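PDB 3UOR: ABC transporter sugar binding protein from Xanthomonas axonopodis pv. citri, which probably binds maltose or a related sugar in the periplasm and hands it to an ABC transporter for import. Local coordinates for residues E46-F51 and I58-Q63; K225-Y230 and L386-V391. All coordinates share one frame; numbering follows the deposited sequence.

Contacts 1 and 2 lie on opposite sides of the chain's centre, with their own centres about 45 Å apart. Their nearest atoms are about 31 Å from each other, so they do not touch. Along the chain they follow in series. Contact 1 is local and joins a helix to the next strand of a beta-alpha-beta unit near the N-terminus. Contact 2 spans 155 intervening residues and brings two helices together. Neither contact includes a bound sugar. In solute-binding proteins of this kind the sugar usually sits in a cleft between two lobes, and both contacts read as packing within the fold.

Contact 1. Residues E46-F51 and I58-Q63; sequences ELVADF and IHVDVQ
F51 and V48 of helix 39-52 meet I58, V60 and V62 of strand 58-64 through apolar groups alone. No hydrogen bond crosses between the two segments. The aromatic part centres on F51. Its CG is anti to the backbone N (chi1 167°), which carries the ring to I58 and V60. I58 CG2 lies at the ring edge, near its plane, 3.7 Å from F51 CE2. I58 CD1 extends this contact to F51 CZ. V60 CG2 comes obliquely to the same ring, 3.7 Å from F51 CE2 and 3.8 Å from F51 CD2. Two methyls from successive inward residues thus meet one ring carbon.

The helix and strand belong to the beta-alpha-beta unit 30-36, 39-52, 58-64. Strands 30-36 and 58-64 are parallel neighbours in the sheet, and the helix is the crossover between them. The segment axes run nearly antiparallel, at 172°, and come within 8.8 Å. I58, V60 and V62 turn toward the helix, while H59 and D61 point away from it.

The aliphatic part is made by valines. V48 CG1 and V48 CG2 are each 4.0 Å from V62 CG2. A looser pair, V48 CG1 and V60 CG1, is 4.4 Å apart. L320 of helix 314-324 packs on both F51 and V60, and the ring of Y323 meets F51 with planes at about 60°. The backbone N of V60 is hydrogen-bonded to OE1 of E52, the last residue of the helix, which adds a polar tie from the helix to the strand.

Contact 2. Residues K225-Y230 and L386-V391; sequences KALGFY and LVTERV
Helices 221-235 and 377-394 pack here, although they are far apart in sequence. Segments 225-230 and 386-391 cross at -46°, with their axes 11.2 Å apart at closest approach. That is a wide spacing, bridged by side-chain ends and one water. L227 and T388 have the nearest CA atoms across it, 7.5 Å apart.

L227 carries the apolar part. Its CG is anti to the backbone N (chi1 -177°), which extends the side chain so that CD1 reaches the other helix. There L227 CD1 meets the methyl CG2 of T388 at 3.9 Å, the two side chains running at a slant to each other. V391, about one turn after T388, brings CG1 to 4.4 Å from L227 CD1. H398 of helix 398-412 touches both L227 and V391, so a third helix takes part in the packing.

Y230 lies about one turn after L227. Its ring carbon CE2 approaches T388 CB obliquely at 4.2 Å. The phenol oxygen and the threonine hydroxyl are joined through water 1, which is 3.0 Å from Y230 OH and 2.8 Å from T388 OG1. T388 OG1 is also hydrogen-bonded to the carbonyl O of R385 in its own helix and to NE2 of Q197 in helix 195-202.

T388 therefore divides its two branches between different tasks. The methyl joins the apolar contact with L227, while the hydroxyl of this buried residue has polar partners in its own helix, in helix 195-202 and in the water. The threonine hydroxyl is satisfied within this buried interface, and the water gives Y230 OH a hydrogen-bonding partner there too.

Contact 1. Residues E46-F51 and I58-Q63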
loop_
_atom_site.group_PDB
_atom_site.type_symbol
_atom_site.label_atom_id
_atom_site.label_comp_id
_atom_site.label_asym_id
_atom_site.label_seq_id
_atom_site.Cartn_x
_atom_site.Cartn_y
_atom_site.Cartn_z
ATOM N N GLU A 46 2.018 -2.091 -22.950
ATOM C CA GLU A 46 2.117 -3.366 -23.671
ATOM C C GLU A 46 0.751 -4.020 -23.697
ATOM O O GLU A 46 0.310 -4.553 -24.720
ATOM C CB GLU A 46 3.070 -4.322 -22.976
ATOM C CG GLU A 46 4.491 -3.861 -22.917
ATOM C CD GLU A 46 5.348 -4.850 -22.166
ATOM O OE1 GLU A 46 6.147 -4.399 -21.325
ATOM O OE2 GLU A 46 5.201 -6.074 -22.401
ATOM N N LEU A 47 0.094 -3.982 -22.544
ATOM C CA LEU A 47 -1.200 -4.612 -22.372
ATOM C C LEU A 47 -2.245 -3.978 -23.271
ATOM O O LEU A 47 -3.094 -4.679 -23.803
ATOM C CB LEU A 47 -1.647 -4.550 -20.908
ATOM C CG LEU A 47 -1.019 -5.562 -19.942
ATOM C CD1 LEU A 47 0.466 -5.644 -20.126
ATOM C CD2 LEU A 47 -1.344 -5.174 -18.523
ATOM N N VAL A 48 -2.201 -2.657 -23.445
ATOM C CA VAL A 48 -3.248 -2.011 -24.237
ATOM C C VAL A 48 -3.126 -2.426 -25.701
ATOM O O VAL A 48 -4.116 -2.435 -26.436
ATOM C CB VAL A 48 -3.286 -0.462 -24.100
ATOM C CG1 VAL A 48 -3.218 -0.059 -22.660
ATOM C CG2 VAL A 48 -2.160 0.189 -24.878
ATOM N N ALA A 49 -1.913 -2.790 -26.113
ATOM C CA ALA A 49 -1.697 -3.293 -27.464
ATOM C C ALA A 49 -2.686 -4.417 -27.756
ATOM O O ALA A 49 -3.353 -4.410 -28.789
ATOM C CB ALA A 49 -0.257 -3.767 -27.644
ATOM N N ASP A 50 -2.797 -5.372 -26.836
ATOM C CA ASP A 50 -3.747 -6.471 -27.014
ATOM C C ASP A 50 -5.201 -6.021 -26.859
ATOM O O ASP A 50 -6.105 -6.659 -27.389
ATOM C CB ASP A 50 -3.438 -7.611 -26.048
ATOM C CG ASP A 50 -4.510 -8.678 -26.042
ATOM O OD1 ASP A 50 -5.397 -8.626 -25.171
ATOM O OD2 ASP A 50 -4.462 -9.581 -26.894
ATOM N N PHE A 51 -5.431 -4.934 -26.125
ATOM C CA PHE A 51 -6.786 -4.398 -25.980
ATOM C C PHE A 51 -7.241 -3.755 -27.285
ATOM O O PHE A 51 -8.399 -3.900 -27.689
ATOM C CB PHE A 51 -6.861 -3.377 -24.841
ATOM C CG PHE A 51 -8.135 -2.544 -24.828
ATOM C CD1 PHE A 51 -9.306 -3.045 -24.276
ATOM C CD2 PHE A 51 -8.142 -1.247 -25.331
ATOM C CE1 PHE A 51 -10.476 -2.278 -24.247
ATOM C CE2 PHE A 51 -9.309 -0.472 -25.309
ATOM C CZ PHE A 51 -10.475 -0.991 -24.761
ATOM N N ILE A 58 -11.146 1.476 -31.184
ATOM C CA ILE A 58 -10.637 2.245 -30.050
ATOM C C ILE A 58 -9.121 2.367 -30.091
ATOM O O ILE A 58 -8.413 1.367 -30.149
ATOM C CB ILE A 58 -11.037 1.597 -28.712
ATOM C CG1 ILE A 58 -12.557 1.624 -28.535
ATOM C CG2 ILE A 58 -10.374 2.312 -27.558
ATOM C CD1 ILE A 58 -13.058 0.693 -27.455
ATOM N N HIS A 59 -8.629 3.600 -30.077
ATOM C CA HIS A 59 -7.205 3.845 -29.897
ATOM C C HIS A 59 -6.962 4.365 -28.483
ATOM O O HIS A 59 -7.696 5.222 -27.992
ATOM C CB HIS A 59 -6.672 4.840 -30.929
ATOM C CG HIS A 59 -5.343 5.433 -30.568
ATOM N ND1 HIS A 59 -4.208 4.667 -30.394
ATOM C CD2 HIS A 59 -4.965 6.715 -30.354
ATOM C CE1 HIS A 59 -3.192 5.454 -30.081
ATOM N NE2 HIS A 59 -3.624 6.701 -30.053
ATOM N N VAL A 60 -5.941 3.823 -27.827
ATOM C CA VAL A 60 -5.585 4.252 -26.483
ATOM C C VAL A 60 -4.230 4.948 -26.494
ATOM O O VAL A 60 -3.210 4.345 -26.837
ATOM C CB VAL A 60 -5.515 3.071 -25.508
ATOM C CG1 VAL A 60 -5.170 3.583 -24.128
ATOM C CG2 VAL A 60 -6.831 2.296 -25.498
ATOM N N ASP A 61 -4.229 6.221 -26.127
ATOM C CA ASP A 61 -2.997 6.979 -26.059
ATOM C C ASP A 61 -2.489 6.958 -24.629
ATOM O O ASP A 61 -3.015 7.663 -23.763
ATOM C CB ASP A 61 -3.232 8.416 -26.527
ATOM C CG ASP A 61 -2.032 9.312 -26.285
ATOM O OD1 ASP A 61 -0.896 8.793 -26.200
ATOM O OD2 ASP A 61 -2.229 10.541 -26.170
ATOM N N VAL A 62 -1.475 6.138 -24.375
ATOM C CA VAL A 62 -0.924 6.023 -23.028
ATOM C C VAL A 62 0.211 7.020 -22.799
ATOM O O VAL A 62 1.199 7.038 -23.536
ATOM C CB VAL A 62 -0.434 4.594 -22.719
ATOM C CG1 VAL A 62 0.156 4.532 -21.320
ATOM C CG2 VAL A 62 -1.577 3.600 -22.845
ATOM N N GLN A 63 0.049 7.862 -21.786
ATOM C CA GLN A 63 1.069 8.834 -21.415
ATOM C C GLN A 63 1.680 8.417 -20.093
ATOM O O GLN A 63 0.962 8.119 -19.131
ATOM C CB GLN A 63 0.465 10.234 -21.273
ATOM C CG GLN A 63 0.277 10.985 -22.580
ATOM C CD GLN A 63 1.570 11.605 -23.076
ATOM O OE1 GLN A 63 2.248 11.048 -23.942
ATOM N NE2 GLN A 63 1.924 12.761 -22.518
#

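Contact 2. Residues K225-Y230 and L386-V391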
loop_
_atom_site.group_PDB
_atom_site.type_symbol
_atom_site.label_atom_id
_atom_site.label_comp_id
_atom_site.label_asym_id
_atom_site.label_seq_id
_atom_site.Cartn_x
_atom_site.Cartn_y
_atom_site.Cartn_z
ATOM N N LYS A 225 -0.646 1.533 21.404
ATOM C CA LYS A 225 -0.222 0.123 21.439
ATOM C C LYS A 225 0.747 -0.112 20.257
ATOM O O LYS A 225 1.809 -0.718 20.407
ATOM C CB LYS A 225 -1.439 -0.808 21.364
ATOM C CG LYS A 225 -1.198 -2.262 21.767
ATOM C CD LYS A 225 -2.405 -3.138 21.362
ATOM C CE LYS A 225 -2.478 -4.493 22.081
ATOM N NZ LYS A 225 -1.374 -5.435 21.776
ATOM N N ALA A 226 0.399 0.430 19.097
ATOM C CA ALA A 226 1.228 0.292 17.894
ATOM C C ALA A 226 2.582 0.991 18.040
ATOM O O ALA A 226 3.648 0.431 17.716
ATOM C CB ALA A 226 0.460 0.837 16.656
ATOM N N LEU A 227 2.544 2.226 18.521
ATOM C CA LEU A 227 3.784 2.933 18.865
ATOM C C LEU A 227 4.641 2.116 19.831
ATOM O O LEU A 227 5.852 1.976 19.648
ATOM C CB LEU A 227 3.500 4.322 19.483
ATOM C CG LEU A 227 4.757 5.149 19.805
ATOM C CD1 LEU A 227 5.581 5.336 18.502
ATOM C CD2 LEU A 227 4.363 6.510 20.398
ATOM N N GLY A 228 4.013 1.563 20.856
ATOM C CA GLY A 228 4.752 0.762 21.819
ATOM C C GLY A 228 5.469 -0.429 21.193
ATOM O O GLY A 228 6.676 -0.645 21.414
ATOM N N PHE A 229 4.718 -1.208 20.410
ATOM C CA PHE A 229 5.239 -2.416 19.747
ATOM C C PHE A 229 6.377 -2.053 18.775
ATOM O O PHE A 229 7.439 -2.672 18.774
ATOM C CB PHE A 229 4.091 -3.118 18.997
ATOM C CG PHE A 229 4.488 -4.395 18.306
ATOM C CD1 PHE A 229 4.946 -5.485 19.036
ATOM C CD2 PHE A 229 4.348 -4.520 16.926
ATOM C CE1 PHE A 229 5.293 -6.673 18.398
ATOM C CE2 PHE A 229 4.685 -5.691 16.279
ATOM C CZ PHE A 229 5.158 -6.784 17.013
ATOM N N TYR A 230 6.149 -1.027 17.959
ATOM C CA TYR A 230 7.137 -0.557 16.992
ATOM C C TYR A 230 8.422 -0.004 17.668
ATOM O O TYR A 230 9.539 -0.398 17.329
ATOM C CB TYR A 230 6.473 0.514 16.115
ATOM C CG TYR A 230 7.365 1.217 15.121
ATOM C CD1 TYR A 230 7.619 0.658 13.864
ATOM C CD2 TYR A 230 7.908 2.474 15.402
ATOM C CE1 TYR A 230 8.405 1.326 12.928
ATOM C CE2 TYR A 230 8.705 3.145 14.472
ATOM C CZ TYR A 230 8.936 2.568 13.233
ATOM O OH TYR A 230 9.708 3.205 12.290
ATOM N N LEU A 386 7.615 11.576 11.564
ATOM C CA LEU A 386 8.611 12.478 12.145
ATOM C C LEU A 386 8.648 12.292 13.644
ATOM O O LEU A 386 9.705 12.292 14.258
ATOM C CB LEU A 386 8.296 13.944 11.840
ATOM C CG LEU A 386 8.544 14.388 10.400
ATOM C CD1 LEU A 386 8.205 15.869 10.224
ATOM C CD2 LEU A 386 9.987 14.116 10.013
ATOM N N VAL A 387 7.475 12.149 14.232
ATOM C CA VAL A 387 7.359 11.981 15.671
ATOM C C VAL A 387 7.909 10.637 16.095
ATOM O O VAL A 387 8.610 10.540 17.093
ATOM C CB VAL A 387 5.910 12.104 16.125
ATOM C CG1 VAL A 387 5.741 11.490 17.470
ATOM C CG2 VAL A 387 5.510 13.567 16.163
ATOM N N THR A 388 7.622 9.588 15.331
ATOM C CA THR A 388 8.059 8.261 15.764
ATOM C C THR A 388 9.580 8.115 15.676
ATOM O O THR A 388 10.194 7.460 16.510
ATOM C CB THR A 388 7.358 7.121 14.982
ATOM O OG1 THR A 388 7.676 7.236 13.589
ATOM C CG2 THR A 388 5.858 7.221 15.155
ATOM N N GLU A 389 10.192 8.723 14.668
ATOM C CA GLU A 389 11.639 8.667 14.571
ATOM C C GLU A 389 12.265 9.387 15.771
ATOM O O GLU A 389 13.337 9.015 16.246
ATOM C CB GLU A 389 12.107 9.287 13.272
ATOM C CG GLU A 389 13.603 9.285 13.090
ATOM C CD GLU A 389 14.004 9.890 11.764
ATOM O OE1 GLU A 389 13.234 10.725 11.235
ATOM O OE2 GLU A 389 15.080 9.540 11.250
ATOM N N ARG A 390 11.577 10.398 16.284
ATOM C CA ARG A 390 12.078 11.121 17.450
ATOM C C ARG A 390 11.957 10.252 18.695
ATOM O O ARG A 390 12.837 10.250 19.552
ATOM C CB ARG A 390 11.299 12.414 17.654
ATOM C CG ARG A 390 12.128 13.548 18.202
ATOM C CD ARG A 390 11.615 14.858 17.627
ATOM N NE ARG A 390 10.201 15.024 17.938
ATOM C CZ ARG A 390 9.304 15.567 17.122
ATOM N NH1 ARG A 390 9.668 16.007 15.920
ATOM N NH2 ARG A 390 8.040 15.668 17.514
ATOM N N VAL A 391 10.847 9.532 18.793
ATOM C CA VAL A 391 10.655 8.572 19.860
ATOM C C VAL A 391 11.757 7.520 19.822
ATOM O O VAL A 391 12.380 7.234 20.852
ATOM C CB VAL A 391 9.291 7.894 19.750
ATOM C CG1 VAL A 391 9.251 6.607 20.587
ATOM C CG2 VAL A 391 8.208 8.865 20.160
HETATM O O HOH W 1 9.948 6.229 12.372
#